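Local coordinates for protein endo-1,3-beta-glucanase (Streptomyces sioyaensis, PDB 3DGT) that hydrolyses internal 1,3-beta-glucosidic linkages in beta-glucans, here as the family 16 glycoside hydrolase catalytic domain cut from a longer secreted protein, at residues L100-R105 with Y193-D198; F123-A128 with H234-I239; V140-I145 with T158-T163. All blocks are in the same frame, centred on the assembly; numbering follows the deposited sequence.

Contact 1. Residues L100-R105 with Y193-D198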
loop_
_atom_site.group_PDB
_atom_site.type_symbol
_atom_site.label_atom_id
_atom_site.label_comp_id
_atom_site.label_asym_id
_atom_site.label_seq_id
_atom_site.Cartn_x
_atom_site.Cartn_y
_atom_site.Cartn_z
ATOM N N LEU A 100 -2.025 -7.607 -15.355
ATOM C CA LEU A 100 -1.070 -7.687 -14.254
ATOM C C LEU A 100 -1.835 -7.866 -12.965
ATOM O O LEU A 100 -2.922 -7.327 -12.821
ATOM C CB LEU A 100 -0.231 -6.406 -14.175
ATOM C CG LEU A 100 1.100 -6.493 -13.421
ATOM C CD1 LEU A 100 2.171 -7.163 -14.289
ATOM C CD2 LEU A 100 1.548 -5.103 -12.970
ATOM N N ARG A 101 -1.283 -8.643 -12.036
ATOM C CA ARG A 101 -1.809 -8.688 -10.665
ATOM C C ARG A 101 -0.711 -8.333 -9.688
ATOM O O ARG A 101 0.380 -8.899 -9.744
ATOM C CB ARG A 101 -2.400 -10.064 -10.315
ATOM C CG ARG A 101 -3.784 -10.284 -10.891
ATOM C CD ARG A 101 -4.273 -11.691 -10.654
ATOM N NE ARG A 101 -5.598 -11.893 -11.247
ATOM C CZ ARG A 101 -6.307 -13.015 -11.147
ATOM N NH1 ARG A 101 -5.834 -14.069 -10.480
ATOM N NH2 ARG A 101 -7.496 -13.087 -11.736
ATOM N N VAL A 102 -1.011 -7.395 -8.793
ATOM C CA VAL A 102 -0.093 -7.015 -7.720
ATOM C C VAL A 102 -0.786 -7.377 -6.419
ATOM O O VAL A 102 -1.913 -6.953 -6.186
ATOM C CB VAL A 102 0.256 -5.503 -7.787
ATOM C CG1 VAL A 102 1.212 -5.114 -6.653
ATOM C CG2 VAL A 102 0.867 -5.173 -9.156
ATOM N N GLU A 103 -0.112 -8.178 -5.595
ATOM C CA GLU A 103 -0.771 -8.817 -4.457
ATOM C C GLU A 103 0.125 -8.870 -3.244
ATOM O O GLU A 103 1.321 -9.103 -3.357
ATOM C CB GLU A 103 -1.155 -10.241 -4.848
ATOM C CG GLU A 103 -1.873 -11.040 -3.787
ATOM C CD GLU A 103 -2.458 -12.314 -4.358
ATOM O OE1 GLU A 103 -3.477 -12.216 -5.079
ATOM O OE2 GLU A 103 -1.890 -13.407 -4.112
ATOM N N ALA A 104 -0.474 -8.663 -2.079
ATOM C CA ALA A 104 0.218 -8.918 -0.820
ATOM C C ALA A 104 -0.687 -9.699 0.101
ATOM O O ALA A 104 -1.896 -9.485 0.122
ATOM C CB ALA A 104 0.658 -7.629 -0.148
ATOM N N ARG A 105 -0.102 -10.614 0.857
ATOM C CA ARG A 105 -0.831 -11.320 1.893
ATOM C C ARG A 105 -0.297 -10.786 3.203
ATOM O O ARG A 105 0.915 -10.832 3.453
ATOM C CB ARG A 105 -0.637 -12.828 1.771
ATOM C CG ARG A 105 -1.323 -13.641 2.858
ATOM C CD ARG A 105 -1.267 -15.125 2.534
ATOM N NE ARG A 105 -2.026 -15.930 3.493
ATOM C CZ ARG A 105 -1.491 -16.685 4.449
ATOM N NH1 ARG A 105 -0.171 -16.772 4.600
ATOM N NH2 ARG A 105 -2.292 -17.363 5.263
ATOM N N TYR A 193 -4.651 -9.167 -0.508
ATOM C CA TYR A 193 -5.113 -7.915 -1.110
ATOM C C TYR A 193 -4.519 -7.820 -2.496
ATOM O O TYR A 193 -3.303 -7.886 -2.654
ATOM C CB TYR A 193 -4.675 -6.727 -0.240
ATOM C CG TYR A 193 -5.206 -6.834 1.173
ATOM C CD1 TYR A 193 -4.486 -7.507 2.158
ATOM C CD2 TYR A 193 -6.434 -6.285 1.521
ATOM C CE1 TYR A 193 -4.982 -7.639 3.440
ATOM C CE2 TYR A 193 -6.938 -6.413 2.799
ATOM C CZ TYR A 193 -6.203 -7.074 3.752
ATOM O OH TYR A 193 -6.723 -7.175 5.017
ATOM N N THR A 194 -5.381 -7.662 -3.497
ATOM C CA THR A 194 -4.967 -7.829 -4.893
ATOM C C THR A 194 -5.498 -6.717 -5.782
ATOM O O THR A 194 -6.648 -6.290 -5.651
ATOM C CB THR A 194 -5.481 -9.182 -5.451
ATOM O OG1 THR A 194 -5.133 -10.234 -4.544
ATOM C CG2 THR A 194 -4.885 -9.494 -6.824
ATOM N N MET A 195 -4.638 -6.259 -6.683
ATOM C CA MET A 195 -5.013 -5.326 -7.729
ATOM C C MET A 195 -4.779 -6.036 -9.053
ATOM O O MET A 195 -3.666 -6.496 -9.314
ATOM C CB MET A 195 -4.137 -4.076 -7.618
ATOM C CG MET A 195 -4.477 -2.921 -8.565
ATOM S SD MET A 195 -4.028 -3.199 -10.302
ATOM C CE MET A 195 -2.271 -3.487 -10.193
ATOM N N GLU A 196 -5.837 -6.165 -9.860
ATOM C CA GLU A 196 -5.692 -6.640 -11.229
ATOM C C GLU A 196 -5.867 -5.480 -12.206
ATOM O O GLU A 196 -6.874 -4.770 -12.184
ATOM C CB GLU A 196 -6.658 -7.782 -11.560
ATOM C CG GLU A 196 -6.557 -8.221 -13.025
ATOM C CD GLU A 196 -7.509 -9.332 -13.386
ATOM O OE1 GLU A 196 -7.287 -10.475 -12.955
ATOM O OE2 GLU A 196 -8.466 -9.069 -14.128
ATOM N N TRP A 197 -4.855 -5.306 -13.047
ATOM C CA TRP A 197 -4.794 -4.248 -14.033
ATOM C C TRP A 197 -5.002 -4.939 -15.374
ATOM O O TRP A 197 -4.143 -5.705 -15.837
ATOM C CB TRP A 197 -3.415 -3.616 -13.927
ATOM C CG TRP A 197 -3.068 -2.444 -14.813
ATOM C CD1 TRP A 197 -3.784 -1.910 -15.857
ATOM C CD2 TRP A 197 -1.844 -1.717 -14.748
ATOM N NE1 TRP A 197 -3.076 -0.859 -16.419
ATOM C CE2 TRP A 197 -1.881 -0.733 -15.755
ATOM C CE3 TRP A 197 -0.719 -1.795 -13.912
ATOM C CZ2 TRP A 197 -0.828 0.164 -15.954
ATOM C CZ3 TRP A 197 0.327 -0.914 -14.114
ATOM C CH2 TRP A 197 0.261 0.059 -15.120
ATOM N N ASP A 198 -6.166 -4.689 -15.967
ATOM C CA ASP A 198 -6.653 -5.423 -17.130
ATOM C C ASP A 198 -6.601 -4.550 -18.383
ATOM O O ASP A 198 -7.429 -3.651 -18.569
ATOM C CB ASP A 198 -8.083 -5.899 -16.847
ATOM C CG ASP A 198 -8.620 -6.833 -17.902
ATOM O OD1 ASP A 198 -7.967 -6.978 -18.957
ATOM O OD2 ASP A 198 -9.703 -7.425 -17.674
#
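Arg101 and Glu196 meet side-on: NE gives a hydrogen bond to Glu196 OE1 at 2.8 Å, and NH2 reaches the same oxygen at 2.9 Å. The carboxylate and guanidinium planes lie only 11° apart, with NE using the anti lone pair of OE1. Both chains run extended toward this salt bridge, so the two flat groups lie edge to edge, nearly coplanar. Glu196 OE2 is taken by Arg207 on the next strand, so the carboxylate is shared between two arginines, an arrangement that would probably stabilise its negative charge.

The second polar link on this face joins Thr194 OG1, as donor, to Glu103 OE1 at 2.6 Å; the hydroxyl comes to the anti side, 26° out of the carboxylate plane. Glu103 OE2 turns to Tyr270 OH.

Beneath these links runs a regular antiparallel ladder. Leu100–Trp197, Val102–Met195 and Ala104–Tyr193 are hydrogen-bonded pairs, Trp197 N reaching Leu100 O at 2.8 Å, while Arg101–Glu196 and Glu103–Thr194 are non-hydrogen-bonded pairs.

Apolar contacts take up the other face. Met195, bent at its last two torsions, lays CE against Val102 CG2 at 3.7 Å, and Leu100 CD2 reaches Trp197 CE3 at 4.1 Å.

The face of Arg101, Glu103, Thr194 and Glu196 thus carries the polar links, and the other is the inner face of the family 16 jelly-roll sandwich. Strand 99-107 has strand 266-276 as its other neighbour, and 191-198 pairs on its other edge with 205-210. Val102, Ala104 and Met195 pack inward onto strand 119-127 of the opposing sheet.

Contact 2. Residues F123-A128 with H234-I239; sequences FWMLGA and HGFFVI
Gly235 O is gripped from opposite faces of its carbonyl plane: Ala128 N donates across the contact at 2.8 Å, and His234 ND1, from the residue just before, also donates at 2.8 Å. Ala128 N stands 40° out of that plane, where the ladder frays into a turn. His234 NE2 is held by Asn230 O, which fixes the imidazole beside Gly127; a CB on that glycine would run into His234 CE1.

Further along, Leu126–Phe237 and Trp124–Ile239 are antiparallel hydrogen-bonded pairs, each with a CH-pi contact. Ile239 CB sits over the five-membered ring of Trp124, 3.7 Å from its centroid. Trp124 CG stands between the backbone N and the carbonyl carbon (chi1 56°), which folds the indole back across Ile239, while NE1 is engaged by Asn241. Leu126 CB approaches the Phe237 ring off-centre. A third CH-pi contact belongs to the non-hydrogen-bonded pair Gly127–Phe236, with Gly127 CA over the ring; Met125 CE touches Phe236 CB at 3.5 Å. Phe123 CE1 meets Val238 CG1 at 3.6 Å.

In this layer of the family 16 beta-sandwich, strand 119-127 lies between 236-244 and 142-144, with 80-87 beyond 236-244; Phe123, Met125 and Val238 face strand 99-107 of the other layer.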
loop_
_atom_site.group_PDB
_atom_site.type_symbol
_atom_site.label_atom_id
_atom_site.label_comp_id
_atom_site.label_asym_id
_atom_site.label_seq_id
_atom_site.Cartn_x
_atom_site.Cartn_y
_atom_site.Cartn_z
ATOM N N PHE A 123 -0.628 -0.688 1.684
ATOM C CA PHE A 123 0.065 -1.448 0.644
ATOM C C PHE A 123 -0.438 -0.852 -0.648
ATOM O O PHE A 123 -1.621 -0.909 -0.955
ATOM C CB PHE A 123 -0.316 -2.931 0.757
ATOM C CG PHE A 123 -0.082 -3.745 -0.496
ATOM C CD1 PHE A 123 1.160 -3.769 -1.124
ATOM C CD2 PHE A 123 -1.101 -4.541 -1.007
ATOM C CE1 PHE A 123 1.372 -4.542 -2.266
ATOM C CE2 PHE A 123 -0.894 -5.325 -2.140
ATOM C CZ PHE A 123 0.338 -5.321 -2.770
ATOM N N TRP A 124 0.459 -0.235 -1.399
ATOM C CA TRP A 124 0.017 0.623 -2.487
ATOM C C TRP A 124 1.054 0.770 -3.595
ATOM O O TRP A 124 2.172 0.240 -3.506
ATOM C CB TRP A 124 -0.458 1.978 -1.928
ATOM C CG TRP A 124 0.549 2.733 -1.085
ATOM C CD1 TRP A 124 1.050 2.366 0.133
ATOM C CD2 TRP A 124 1.140 3.997 -1.396
ATOM N NE1 TRP A 124 1.942 3.313 0.589
ATOM C CE2 TRP A 124 1.999 4.337 -0.323
ATOM C CE3 TRP A 124 1.024 4.878 -2.482
ATOM C CZ2 TRP A 124 2.754 5.525 -0.311
ATOM C CZ3 TRP A 124 1.760 6.062 -2.463
ATOM C CH2 TRP A 124 2.619 6.371 -1.388
ATOM N N MET A 125 0.654 1.460 -4.655
ATOM C CA MET A 125 1.499 1.641 -5.834
ATOM C C MET A 125 1.478 3.093 -6.246
ATOM O O MET A 125 0.436 3.746 -6.164
ATOM C CB MET A 125 0.985 0.804 -7.000
ATOM C CG MET A 125 1.032 -0.700 -6.772
ATOM S SD MET A 125 0.093 -1.626 -8.019
ATOM C CE MET A 125 1.037 -1.378 -9.529
ATOM N N LEU A 126 2.620 3.578 -6.722
ATOM C CA LEU A 126 2.742 4.942 -7.210
ATOM C C LEU A 126 3.414 4.937 -8.582
ATOM O O LEU A 126 4.325 4.145 -8.829
ATOM C CB LEU A 126 3.540 5.757 -6.185
ATOM C CG LEU A 126 3.479 7.276 -6.118
ATOM C CD1 LEU A 126 2.056 7.824 -6.261
ATOM C CD2 LEU A 126 4.099 7.702 -4.796
ATOM N N GLY A 127 2.928 5.776 -9.492
ATOM C CA GLY A 127 3.489 5.815 -10.845
ATOM C C GLY A 127 4.971 6.130 -10.847
ATOM O O GLY A 127 5.427 7.005 -10.107
ATOM N N ALA A 128 5.715 5.432 -11.702
ATOM C CA ALA A 128 7.173 5.575 -11.761
ATOM C C ALA A 128 7.681 7.030 -11.863
ATOM O O ALA A 128 8.677 7.361 -11.208
ATOM C CB ALA A 128 7.747 4.716 -12.888
ATOM N N HIS A 234 2.793 3.939 -17.772
ATOM C CA HIS A 234 4.126 3.870 -17.199
ATOM C C HIS A 234 4.139 2.725 -16.201
ATOM O O HIS A 234 3.084 2.191 -15.846
ATOM C CB HIS A 234 4.484 5.182 -16.482
ATOM C CG HIS A 234 3.378 5.731 -15.633
ATOM N ND1 HIS A 234 2.919 5.085 -14.507
ATOM C CD2 HIS A 234 2.642 6.864 -15.742
ATOM C CE1 HIS A 234 1.946 5.791 -13.961
ATOM N NE2 HIS A 234 1.756 6.877 -14.690
ATOM N N GLY A 235 5.329 2.356 -15.750
ATOM C CA GLY A 235 5.451 1.449 -14.620
ATOM C C GLY A 235 4.969 2.074 -13.322
ATOM O O GLY A 235 4.670 3.282 -13.249
ATOM N N PHE A 236 4.880 1.223 -12.306
ATOM C CA PHE A 236 4.628 1.630 -10.928
ATOM C C PHE A 236 5.662 0.968 -10.029
ATOM O O PHE A 236 6.187 -0.100 -10.359
ATOM C CB PHE A 236 3.244 1.168 -10.459
ATOM C CG PHE A 236 2.096 1.987 -10.976
ATOM C CD1 PHE A 236 1.665 1.870 -12.295
ATOM C CD2 PHE A 236 1.401 2.844 -10.129
ATOM C CE1 PHE A 236 0.580 2.619 -12.766
ATOM C CE2 PHE A 236 0.318 3.590 -10.591
ATOM C CZ PHE A 236 -0.094 3.477 -11.908
ATOM N N PHE A 237 5.953 1.608 -8.900
ATOM C CA PHE A 237 6.618 0.929 -7.793
ATOM C C PHE A 237 5.606 0.628 -6.685
ATOM O O PHE A 237 4.510 1.198 -6.664
ATOM C CB PHE A 237 7.849 1.705 -7.281
ATOM C CG PHE A 237 7.599 3.166 -6.987
ATOM C CD1 PHE A 237 7.679 4.122 -7.997
ATOM C CD2 PHE A 237 7.324 3.598 -5.692
ATOM C CE1 PHE A 237 7.466 5.481 -7.716
ATOM C CE2 PHE A 237 7.106 4.957 -5.412
ATOM C CZ PHE A 237 7.178 5.895 -6.428
ATOM N N VAL A 238 5.972 -0.305 -5.807
ATOM C CA VAL A 238 5.111 -0.783 -4.723
ATOM C C VAL A 238 5.651 -0.255 -3.400
ATOM O O VAL A 238 6.867 -0.192 -3.204
ATOM C CB VAL A 238 5.065 -2.337 -4.701
ATOM C CG1 VAL A 238 4.339 -2.858 -3.453
ATOM C CG2 VAL A 238 4.418 -2.871 -5.981
ATOM N N ILE A 239 4.742 0.127 -2.506
ATOM C CA ILE A 239 5.100 0.666 -1.189
ATOM C C ILE A 239 4.372 -0.109 -0.087
ATOM O O ILE A 239 3.193 -0.445 -0.234
ATOM C CB ILE A 239 4.756 2.186 -1.072
ATOM C CG1 ILE A 239 5.356 3.003 -2.225
ATOM C CG2 ILE A 239 5.211 2.753 0.272
ATOM C CD1 ILE A 239 4.394 3.228 -3.391
#

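Contact 3. Residues V140-I145 with T158-T163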
loop_
_atom_site.group_PDB
_atom_site.type_symbol
_atom_site.label_atom_id
_atom_site.label_comp_id
_atom_site.label_asym_id
_atom_site.label_seq_id
_atom_site.Cartn_x
_atom_site.Cartn_y
_atom_site.Cartn_z
ATOM N N VAL A 140 0.064 11.499 -11.683
ATOM C CA VAL A 140 0.965 10.389 -12.012
ATOM C C VAL A 140 0.341 9.012 -11.743
ATOM O O VAL A 140 0.831 7.989 -12.246
ATOM C CB VAL A 140 2.303 10.548 -11.235
ATOM C CG1 VAL A 140 2.113 10.254 -9.744
ATOM C CG2 VAL A 140 3.395 9.673 -11.824
ATOM N N GLY A 141 -0.726 8.992 -10.945
ATOM C CA GLY A 141 -1.451 7.757 -10.625
ATOM C C GLY A 141 -0.999 7.091 -9.341
ATOM O O GLY A 141 0.206 6.904 -9.107
ATOM N N GLU A 142 -1.979 6.730 -8.517
ATOM C CA GLU A 142 -1.749 5.977 -7.286
ATOM C C GLU A 142 -2.802 4.893 -7.179
ATOM O O GLU A 142 -3.992 5.160 -7.329
ATOM C CB GLU A 142 -1.828 6.879 -6.058
ATOM C CG GLU A 142 -1.618 6.116 -4.740
ATOM C CD GLU A 142 -1.427 7.025 -3.552
ATOM O OE1 GLU A 142 -0.922 8.152 -3.725
ATOM O OE2 GLU A 142 -1.752 6.600 -2.423
ATOM N N LEU A 143 -2.354 3.669 -6.932
ATOM C CA LEU A 143 -3.268 2.563 -6.719
ATOM C C LEU A 143 -3.107 2.072 -5.297
ATOM O O LEU A 143 -2.099 1.462 -4.954
ATOM C CB LEU A 143 -2.997 1.436 -7.718
ATOM C CG LEU A 143 -2.984 1.819 -9.201
ATOM C CD1 LEU A 143 -2.615 0.627 -10.074
ATOM C CD2 LEU A 143 -4.315 2.408 -9.645
ATOM N N ASP A 144 -4.084 2.394 -4.459
ATOM C CA ASP A 144 -4.066 1.973 -3.070
ATOM C C ASP A 144 -4.765 0.633 -2.968
ATOM O O ASP A 144 -5.985 0.553 -3.076
ATOM C CB ASP A 144 -4.742 3.026 -2.192
ATOM C CG ASP A 144 -4.012 4.349 -2.222
ATOM O OD1 ASP A 144 -2.759 4.340 -2.170
ATOM O OD2 ASP A 144 -4.677 5.404 -2.265
ATOM N N ILE A 145 -3.973 -0.422 -2.802
ATOM C CA ILE A 145 -4.503 -1.797 -2.833
ATOM C C ILE A 145 -5.089 -2.207 -1.476
ATOM O O ILE A 145 -6.100 -2.926 -1.405
ATOM C CB ILE A 145 -3.425 -2.795 -3.300
ATOM C CG1 ILE A 145 -2.770 -2.302 -4.599
ATOM C CG2 ILE A 145 -4.016 -4.206 -3.478
ATOM C CD1 ILE A 145 -1.581 -3.157 -5.039
ATOM N N THR A 158 -8.398 2.104 -3.543
ATOM C CA THR A 158 -8.649 3.395 -4.176
ATOM C C THR A 158 -7.701 3.651 -5.340
ATOM O O THR A 158 -6.510 3.334 -5.258
ATOM C CB THR A 158 -8.442 4.545 -3.158
ATOM O OG1 THR A 158 -9.130 4.249 -1.932
ATOM C CG2 THR A 158 -8.967 5.847 -3.711
ATOM N N MET A 159 -8.222 4.260 -6.409
ATOM C CA MET A 159 -7.355 4.877 -7.409
ATOM C C MET A 159 -7.383 6.392 -7.296
ATOM O O MET A 159 -8.451 6.997 -7.242
ATOM C CB MET A 159 -7.726 4.464 -8.836
ATOM C CG MET A 159 -6.860 5.146 -9.885
ATOM S SD MET A 159 -7.149 4.424 -11.503
ATOM C CE MET A 159 -5.974 5.350 -12.495
ATOM N N HIS A 160 -6.192 6.986 -7.295
ATOM C CA HIS A 160 -6.041 8.434 -7.365
ATOM C C HIS A 160 -5.487 8.819 -8.726
ATOM O O HIS A 160 -4.656 8.105 -9.289
ATOM C CB HIS A 160 -5.136 8.928 -6.237
ATOM C CG HIS A 160 -5.758 8.811 -4.878
ATOM N ND1 HIS A 160 -5.554 7.733 -4.040
ATOM C CD2 HIS A 160 -6.607 9.638 -4.224
ATOM C CE1 HIS A 160 -6.244 7.913 -2.925
ATOM N NE2 HIS A 160 -6.890 9.062 -3.013
ATOM N N CYS A 161 -5.965 9.949 -9.250
ATOM C CA CYS A 161 -5.660 10.380 -10.613
ATOM C C CYS A 161 -6.140 11.807 -10.860
ATOM O O CYS A 161 -6.841 12.398 -10.026
ATOM C CB CYS A 161 -6.273 9.413 -11.652
ATOM S SG CYS A 161 -7.873 8.636 -11.205
ATOM N N GLY A 162 -5.741 12.356 -12.006
ATOM C CA GLY A 162 -6.289 13.615 -12.476
ATOM C C GLY A 162 -5.706 14.803 -11.743
ATOM O O GLY A 162 -4.487 14.966 -11.675
ATOM N N THR A 163 -6.597 15.633 -11.207
ATOM C CA THR A 163 -6.210 16.823 -10.455
ATOM C C THR A 163 -6.806 16.777 -9.052
ATOM O O THR A 163 -7.733 16.018 -8.791
ATOM C CB THR A 163 -6.698 18.101 -11.156
ATOM O OG1 THR A 163 -8.091 17.969 -11.457
ATOM C CG2 THR A 163 -5.919 18.343 -12.445
#
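His160 presents the edge of its imidazole to Asp144: OD2 lies in the ring plane, 3.0 Å from CE1 and 3.1 Å from ND1, while the carboxylate is turned 66° away from that plane. Glu142 CD approaches the ring obliquely, and the indole of Trp137 meets it at about 45°. NE2 is fixed by Thr172 O, which limits rotation of the ring. Asp144 CG is anti to the carbonyl carbon (chi1 -63°), a setting that brings OD2 alongside the histidine and OD1 to 2.5 Å from Glu142 OE2. Glu142 OE1 is hydrogen-bonded by Trp137 NE1. An alanine in place of Asp144 has no carboxylate to set between them, and the CE1–ND1 edge of His160 and Glu142 OE2 would probably be left without that partner, the two groups then relying on Thr172 and Trp137 for their orientation.

Glu142, Asp144 and Glu147 fit the E-x-D-x-x-E signature of family 16, in whose members the first and last glutamates typically serve as nucleophile and acid/base; by analogy this face probably lines the catalytic centre.

Two hydrogen-bonded pairs, Glu142–His160 and Asp144–Thr158, carry the backbone, with Asp144 N to Thr158 O at 2.7 Å. Between them, on the reverse face, Leu143 and Met159 lie side by side, CD2 against CG at 3.7 Å.

Strand 142-144 is flanked by 119-127, whose Trp124 touches Glu142 and Asp144, while 155-160 pairs on its other edge with 175-179. Helix 225-232 covers Met159, and just past the ladder Cys161 is tied by a disulfide to Cys169.

How the contacts relate
Contacts 2 and 3 are adjoining steps of one sheet: Met125 N lies 2.8 Å from Leu143 O, probably hydrogen-bonded, and the two centres are about 10 Å apart. Contact 1 belongs to the facing layer, its centre about 12 Å from that of contact 2 and 15 Å from that of contact 3. The layers interlock through Phe123, whose CE2 is 3.4 Å from Ala104 N, and through Ile145, whose CD1 is 3.7 Å from Met195 CB. Trp124 of contact 2 lies beside Glu142 and Asp144 of contact 3. The magnesium ion is nearer contact 1, about 10 Å from the side chain of Ala104, while contact 3, with the probable catalytic acids, lies away from it.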